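Local structure of epimerase domain-containing protein (Bacillus cereus HuA2-4, 6ZLK) at residues F190-L193 / I194-L198; P182-R185 / P186-F190. The protein probably interconverts UDP-glucuronic acid and UDP-galacturonic acid by epimerisation at C4 of the sugar, using a bound NAD cofactor. All blocks are in the same frame, centred on the assembly; numbering follows the deposited sequence.

Overall arrangement
The chain leaves strand 171-180 of the large, mainly parallel sheet and enters the loop that holds contact 2, where 182-185 and 186-190 fold on each other through a beta turn from Arg185 to Met188. That turn delivers the chain to helix 189-198, and contact 1 is the side-chain packing along this helix, 190-193 on 194-198. The two are consecutive, overlapping at Phe190, with centres about 9 Å apart. His191 ND1 of contact 1 reaches back to the carbonyl O of Gln184 in contact 2, probably as a hydrogen bond of 2.9 Å. Together they line the UDP-glucuronic acid pocket: contact 2 along sugar and diphosphate, contact 1 at the uracil.

Contact 1: F190-L193 / I194-L198; sequences FHRL and IKQML. With UGA (uridine-5'-diphosphate-glucuronic acid), chain F.
Arg192 spends its NE, not its terminal nitrogens, on the uracil of UDP-glucuronic acid, while Gln196, one turn later, brings its NE2 over one face of the guanidinium. The bond from Arg192 NE to O4 of the uracil is 2.8 Å long and nearly straight (176° at the hydrogen), with O4 in the guanidinium plane. A bend at chi3 (47°) swings the end of the chain so that NE points at the base. Gln196 NE2 approaches Arg192 NH2 to 3.7 Å, but amide and guanidinium planes are almost perpendicular (89°), so this is no stack. Both side chains are held by Thr204: its OG1 bonds Arg192 NH2, and its backbone N bonds Gln196 OE1, so the same residue positions the uracil-binding arginine and its glutamine neighbour.

The helix backbone is regular, as in Gln196 N to Arg192 O at 2.8 Å. On the apolar side, Ile194 CD1 meets Phe190 CB at 4.3 Å. Leu193 CD2 lies alongside the amide oxygen of Gln196. Lys195 forms a salt bridge with Glu199. Ile194 and Met197 pack on helix 250-261, Phe190 and His191 on helix 299-313, and Leu193 and Gln196 on strand 203-206.

Contact 2: P182-R185 / P186-F190; sequences PRQR and PDMAF. With UGA (uridine-5'-diphosphate-glucuronic acid), chain F.
The diphosphate oxygen O2A of UDP-glucuronic acid is gripped by the backbone N of Ala189, at 3.1 Å, and by a water that donates to it at 2.7 Å. That water accepts from both Gln184 NE2 and Phe190 N, and lies over one face of the Phe190 ring, offset toward its rim. Gln184 NE2 also bonds the carbonyl O of Val179, which helps fix the rotation of the amide. The Gln184 chain, CG anti to the backbone N (chi1 -168°), runs extended across Met188 at about a right angle, its CD 3.5 Å from Met188 CB.

Arg185 carries the other half of the contact. It makes a side-on, two-nitrogen salt bridge to Asp187: NE goes to OD1 on the syn lone pair, and NH2 to OD2 at 2.9 Å, with the guanidinium and carboxylate planes 35° apart. Met188 CG covers one guanidinium face, displaced toward the rim, and Met188 CE reaches C1' of the sugar at 3.4 Å. NH2, with O2' of the sugar near the edge of the group, bonds that hydroxyl at 3.0 Å; NH1 bonds O3' at 3.2 Å. NH1 also makes a salt bridge to the NAD phosphate oxygen O1N.

The type I beta turn from Arg185 to Met188 is closed by Met188 N to Arg185 O, and places Met188 at the N-cap position. Ala189 N therefore meets the phosphate at the start of helix 189-198, where the helix dipole would probably favour the negative charge. With UDP-glucuronic acid Arg185 NH2 holds O2', with UDP-galacturonic acid the carboxylate, consistent with one arginine, steadied by Asp187, serving both sugar poses beside NAD.

Contact 1: F190-L193 / I194-L198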
loop_
_atom_site.group_PDB
_atom_site.type_symbol
_atom_site.label_atom_id
_atom_site.label_comp_id
_atom_site.label_asym_id
_atom_site.label_seq_id
_atom_site.Cartn_x
_atom_site.Cartn_y
_atom_site.Cartn_z
ATOM N N PHE A 190 -26.213 8.254 0.039
ATOM C CA PHE A 190 -27.545 8.450 0.643
ATOM C C PHE A 190 -27.739 9.920 0.968
ATOM O O PHE A 190 -28.860 10.417 0.799
ATOM C CB PHE A 190 -27.761 7.573 1.877
ATOM C CG PHE A 190 -27.839 6.088 1.598
ATOM C CD1 PHE A 190 -27.671 5.568 0.325
ATOM C CD2 PHE A 190 -28.056 5.225 2.655
ATOM C CE1 PHE A 190 -27.701 4.203 0.117
ATOM C CE2 PHE A 190 -28.103 3.860 2.446
ATOM C CZ PHE A 190 -27.965 3.359 1.164
ATOM N N HIS A 191 -26.724 10.574 1.478
ATOM C CA HIS A 191 -26.775 12.007 1.843
ATOM C C HIS A 191 -27.109 12.782 0.569
ATOM O O HIS A 191 -28.082 13.569 0.546
ATOM C CB HIS A 191 -25.468 12.448 2.424
ATOM C CG HIS A 191 -25.482 13.834 2.981
ATOM N ND1 HIS A 191 -25.000 14.072 4.232
ATOM C CD2 HIS A 191 -25.848 15.034 2.464
ATOM C CE1 HIS A 191 -25.116 15.377 4.500
ATOM N NE2 HIS A 191 -25.662 15.973 3.415
ATOM N N ARG A 192 -26.378 12.527 -0.520
ATOM C CA ARG A 192 -26.639 13.223 -1.810
ATOM C C ARG A 192 -28.050 12.963 -2.292
ATOM O O ARG A 192 -28.715 13.944 -2.729
ATOM C CB ARG A 192 -25.590 12.877 -2.887
ATOM C CG ARG A 192 -24.201 13.375 -2.561
ATOM C CD ARG A 192 -23.092 12.835 -3.463
ATOM N NE ARG A 192 -23.470 12.915 -4.881
ATOM C CZ ARG A 192 -23.322 13.999 -5.621
ATOM N NH1 ARG A 192 -22.721 15.064 -5.108
ATOM N NH2 ARG A 192 -23.781 14.024 -6.869
ATOM N N LEU A 193 -28.464 11.703 -2.374
ATOM C CA LEU A 193 -29.739 11.301 -2.974
ATOM C C LEU A 193 -30.882 11.870 -2.156
ATOM O O LEU A 193 -31.847 12.309 -2.749
ATOM C CB LEU A 193 -29.819 9.775 -3.043
ATOM C CG LEU A 193 -28.853 9.166 -4.045
ATOM C CD1 LEU A 193 -28.859 7.652 -3.892
ATOM C CD2 LEU A 193 -29.244 9.524 -5.475
ATOM N N ILE A 194 -30.788 11.825 -0.825
ATOM C CA ILE A 194 -31.908 12.333 0.016
ATOM C C ILE A 194 -31.978 13.848 -0.159
ATOM O O ILE A 194 -33.123 14.353 -0.283
ATOM C CB ILE A 194 -31.734 11.899 1.477
ATOM C CG1 ILE A 194 -31.854 10.389 1.654
ATOM C CG2 ILE A 194 -32.714 12.659 2.361
ATOM C CD1 ILE A 194 -31.217 9.874 2.956
ATOM N N LYS A 195 -30.859 14.522 -0.181
ATOM C CA LYS A 195 -30.774 15.984 -0.334
ATOM C C LYS A 195 -31.414 16.313 -1.688
ATOM O O LYS A 195 -32.278 17.235 -1.739
ATOM C CB LYS A 195 -29.332 16.496 -0.245
ATOM C CG LYS A 195 -29.181 18.009 -0.332
ATOM C CD LYS A 195 -27.746 18.452 -0.293
ATOM C CE LYS A 195 -27.604 19.936 -0.089
ATOM N NZ LYS A 195 -28.115 20.644 -1.267
ATOM N N GLN A 196 -31.025 15.612 -2.764
ATOM C CA GLN A 196 -31.602 15.858 -4.105
ATOM C C GLN A 196 -33.101 15.600 -4.030
ATOM O O GLN A 196 -33.846 16.416 -4.611
ATOM C CB GLN A 196 -30.888 15.000 -5.156
ATOM C CG GLN A 196 -29.452 15.409 -5.374
ATOM C CD GLN A 196 -28.610 14.289 -5.961
ATOM O OE1 GLN A 196 -29.097 13.166 -6.157
ATOM N NE2 GLN A 196 -27.345 14.590 -6.188
ATOM N N MET A 197 -33.553 14.498 -3.422
ATOM C CA MET A 197 -34.995 14.169 -3.370
ATOM C C MET A 197 -35.748 15.273 -2.634
ATOM O O MET A 197 -36.824 15.689 -3.159
ATOM C CB MET A 197 -35.212 12.836 -2.671
ATOM C CG MET A 197 -36.640 12.363 -2.715
ATOM S SD MET A 197 -36.785 10.635 -2.212
ATOM C CE MET A 197 -35.721 9.790 -3.381
ATOM N N LEU A 198 -35.193 15.814 -1.547
ATOM C CA LEU A 198 -35.897 16.836 -0.728
ATOM C C LEU A 198 -36.002 18.139 -1.510
ATOM O O LEU A 198 -37.002 18.881 -1.312
ATOM C CB LEU A 198 -35.137 17.057 0.580
ATOM C CG LEU A 198 -35.379 15.977 1.608
ATOM C CD1 LEU A 198 -34.313 16.058 2.685
ATOM C CD2 LEU A 198 -36.773 16.091 2.181
HETATM C "C1'" UGA F . -18.194 4.272 1.219
HETATM C "C2'" UGA F . -17.353 5.380 1.834
HETATM O "O2'" UGA F . -17.489 6.531 1.008
HETATM C "C3'" UGA F . -15.892 5.015 1.940
HETATM O "O3'" UGA F . -15.262 6.009 2.752
HETATM C "C4'" UGA F . -15.688 3.634 2.541
HETATM O "O4'" UGA F . -14.300 3.291 2.443
HETATM C "C5'" UGA F . -16.546 2.602 1.793
HETATM O "O5'" UGA F . -17.915 3.018 1.814
HETATM C "C6'" UGA F . -16.501 1.157 2.318
HETATM O "O'P" UGA F . -15.464 0.687 2.726
HETATM O "O'Q" UGA F . -17.492 0.479 2.264
HETATM P PB UGA F . -19.056 3.730 -1.203
HETATM O O1B UGA F . -19.430 2.321 -1.020
HETATM O O2B UGA F . -18.563 4.239 -2.511
HETATM O O3B UGA F . -17.961 4.294 -0.175
HETATM O O3A UGA F . -20.310 4.584 -0.708
HETATM P PA UGA F . -21.290 5.686 -1.320
HETATM O O1A UGA F . -20.504 6.895 -1.581
HETATM O O2A UGA F . -22.462 5.737 -0.430
HETATM O O5D UGA F . -21.701 5.033 -2.736
HETATM C C5D UGA F . -22.441 3.834 -2.852
HETATM C C4D UGA F . -22.867 3.688 -4.282
HETATM O O4D UGA F . -23.658 4.829 -4.693
HETATM C C3D UGA F . -21.716 3.590 -5.288
HETATM O O3D UGA F . -22.022 2.435 -6.073
HETATM C C2D UGA F . -21.786 4.890 -6.095
HETATM O O2D UGA F . -21.624 4.631 -7.480
HETATM C C1D UGA F . -23.245 5.304 -5.955
HETATM N N1 UGA F . -23.480 6.755 -5.995
HETATM C C6 UGA F . -22.832 7.610 -5.146
HETATM C C2 UGA F . -24.498 7.185 -6.835
HETATM O O2 UGA F . -25.087 6.449 -7.619
HETATM N N3 UGA F . -24.788 8.507 -6.730
HETATM C C4 UGA F . -24.182 9.427 -5.907
HETATM O O4 UGA F . -24.551 10.596 -5.975
HETATM C C5 UGA F . -23.122 8.913 -5.081
#

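Contact 2: P182-R185 / P186-F190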
loop_
_atom_site.group_PDB
_atom_site.type_symbol
_atom_site.label_atom_id
_atom_site.label_comp_id
_atom_site.label_asym_id
_atom_site.label_seq_id
_atom_site.Cartn_x
_atom_site.Cartn_y
_atom_site.Cartn_z
ATOM N N PRO A 182 -27.688 9.025 10.142
ATOM C CA PRO A 182 -27.517 10.405 10.562
ATOM C C PRO A 182 -26.034 10.756 10.594
ATOM O O PRO A 182 -25.242 9.921 11.071
ATOM C CB PRO A 182 -28.181 10.413 11.949
ATOM C CG PRO A 182 -29.190 9.328 11.872
ATOM C CD PRO A 182 -28.457 8.247 11.105
ATOM N N ARG A 183 -25.662 11.952 10.160
ATOM C CA ARG A 183 -24.290 12.553 10.131
ATOM C C ARG A 183 -23.479 11.989 8.975
ATOM O O ARG A 183 -22.308 12.290 8.866
ATOM C CB ARG A 183 -23.510 12.421 11.435
ATOM C CG ARG A 183 -24.254 12.907 12.658
ATOM C CD ARG A 183 -23.229 12.930 13.794
ATOM N NE ARG A 183 -23.983 12.983 15.005
ATOM C CZ ARG A 183 -23.502 12.744 16.191
ATOM N NH1 ARG A 183 -22.228 12.420 16.355
ATOM N NH2 ARG A 183 -24.297 12.867 17.228
ATOM N N GLN A 184 -24.067 11.125 8.154
ATOM C CA GLN A 184 -23.297 10.593 7.006
ATOM C C GLN A 184 -22.654 11.707 6.195
ATOM O O GLN A 184 -23.203 12.778 6.051
ATOM C CB GLN A 184 -24.168 9.752 6.109
ATOM C CG GLN A 184 -23.390 8.964 5.102
ATOM C CD GLN A 184 -24.216 8.331 4.014
ATOM O OE1 GLN A 184 -25.168 8.906 3.463
ATOM N NE2 GLN A 184 -23.884 7.094 3.702
ATOM N N ARG A 185 -21.428 11.506 5.765
ATOM C CA ARG A 185 -20.680 12.559 5.040
ATOM C C ARG A 185 -21.511 13.039 3.843
ATOM O O ARG A 185 -22.115 12.231 3.126
ATOM C CB ARG A 185 -19.311 12.054 4.554
ATOM C CG ARG A 185 -18.440 11.334 5.570
ATOM C CD ARG A 185 -17.042 11.293 5.014
ATOM N NE ARG A 185 -16.958 10.793 3.643
ATOM C CZ ARG A 185 -16.801 9.513 3.257
ATOM N NH1 ARG A 185 -16.620 8.535 4.127
ATOM N NH2 ARG A 185 -16.726 9.229 1.965
ATOM N N PRO A 186 -21.466 14.335 3.487
ATOM C CA PRO A 186 -22.198 14.849 2.325
ATOM C C PRO A 186 -21.762 14.345 0.940
ATOM O O PRO A 186 -22.510 14.570 -0.029
ATOM C CB PRO A 186 -22.042 16.363 2.373
ATOM C CG PRO A 186 -21.190 16.657 3.537
ATOM C CD PRO A 186 -20.920 15.406 4.340
ATOM N N ASP A 187 -20.605 13.685 0.835
ATOM C CA ASP A 187 -20.132 13.137 -0.461
ATOM C C ASP A 187 -20.728 11.744 -0.669
ATOM O O ASP A 187 -20.565 11.219 -1.746
ATOM C CB ASP A 187 -18.601 13.130 -0.574
ATOM C CG ASP A 187 -17.877 12.290 0.467
ATOM O OD1 ASP A 187 -18.150 12.467 1.632
ATOM O OD2 ASP A 187 -17.046 11.445 0.081
ATOM N N MET A 188 -21.328 11.142 0.354
ATOM C CA MET A 188 -21.817 9.746 0.204
ATOM C C MET A 188 -23.177 9.692 -0.456
ATOM O O MET A 188 -23.904 10.680 -0.549
ATOM C CB MET A 188 -21.809 9.073 1.579
ATOM C CG MET A 188 -20.394 8.881 2.058
ATOM S SD MET A 188 -20.330 7.774 3.507
ATOM C CE MET A 188 -20.531 6.162 2.795
ATOM N N ALA A 189 -23.518 8.548 -1.013
ATOM C CA ALA A 189 -24.688 8.401 -1.868
ATOM C C ALA A 189 -25.948 8.807 -1.122
ATOM O O ALA A 189 -26.791 9.557 -1.684
ATOM C CB ALA A 189 -24.833 6.993 -2.349
ATOM N N PHE A 190 -26.213 8.254 0.039
ATOM C CA PHE A 190 -27.545 8.450 0.643
ATOM C C PHE A 190 -27.739 9.920 0.968
ATOM O O PHE A 190 -28.860 10.417 0.799
ATOM C CB PHE A 190 -27.761 7.573 1.877
ATOM C CG PHE A 190 -27.839 6.088 1.598
ATOM C CD1 PHE A 190 -27.671 5.568 0.325
ATOM C CD2 PHE A 190 -28.056 5.225 2.655
ATOM C CE1 PHE A 190 -27.701 4.203 0.117
ATOM C CE2 PHE A 190 -28.103 3.860 2.446
ATOM C CZ PHE A 190 -27.965 3.359 1.164
HETATM C "C1'" UGA F . -18.194 4.272 1.219
HETATM C "C2'" UGA F . -17.353 5.380 1.834
HETATM O "O2'" UGA F . -17.489 6.531 1.008
HETATM C "C3'" UGA F . -15.892 5.015 1.940
HETATM O "O3'" UGA F . -15.262 6.009 2.752
HETATM C "C4'" UGA F . -15.688 3.634 2.541
HETATM O "O4'" UGA F . -14.300 3.291 2.443
HETATM C "C5'" UGA F . -16.546 2.602 1.793
HETATM O "O5'" UGA F . -17.915 3.018 1.814
HETATM C "C6'" UGA F . -16.501 1.157 2.318
HETATM O "O'P" UGA F . -15.464 0.687 2.726
HETATM O "O'Q" UGA F . -17.492 0.479 2.264
HETATM P PB UGA F . -19.056 3.730 -1.203
HETATM O O1B UGA F . -19.430 2.321 -1.020
HETATM O O2B UGA F . -18.563 4.239 -2.511
HETATM O O3B UGA F . -17.961 4.294 -0.175
HETATM O O3A UGA F . -20.310 4.584 -0.708
HETATM P PA UGA F . -21.290 5.686 -1.320
HETATM O O1A UGA F . -20.504 6.895 -1.581
HETATM O O2A UGA F . -22.462 5.737 -0.430
HETATM O O5D UGA F . -21.701 5.033 -2.736
HETATM C C5D UGA F . -22.441 3.834 -2.852
HETATM C C4D UGA F . -22.867 3.688 -4.282
HETATM O O4D UGA F . -23.658 4.829 -4.693
HETATM C C3D UGA F . -21.716 3.590 -5.288
HETATM O O3D UGA F . -22.022 2.435 -6.073
HETATM C C2D UGA F . -21.786 4.890 -6.095
HETATM O O2D UGA F . -21.624 4.631 -7.480
HETATM C C1D UGA F . -23.245 5.304 -5.955
HETATM N N1 UGA F . -23.480 6.755 -5.995
HETATM C C6 UGA F . -22.832 7.610 -5.146
HETATM C C2 UGA F . -24.498 7.185 -6.835
HETATM O O2 UGA F . -25.087 6.449 -7.619
HETATM N N3 UGA F . -24.788 8.507 -6.730
HETATM C C4 UGA F . -24.182 9.427 -5.907
HETATM O O4 UGA F . -24.551 10.596 -5.975
HETATM C C5 UGA F . -23.122 8.913 -5.081
HETATM O O HOH W 1 -24.609 5.898 1.120
#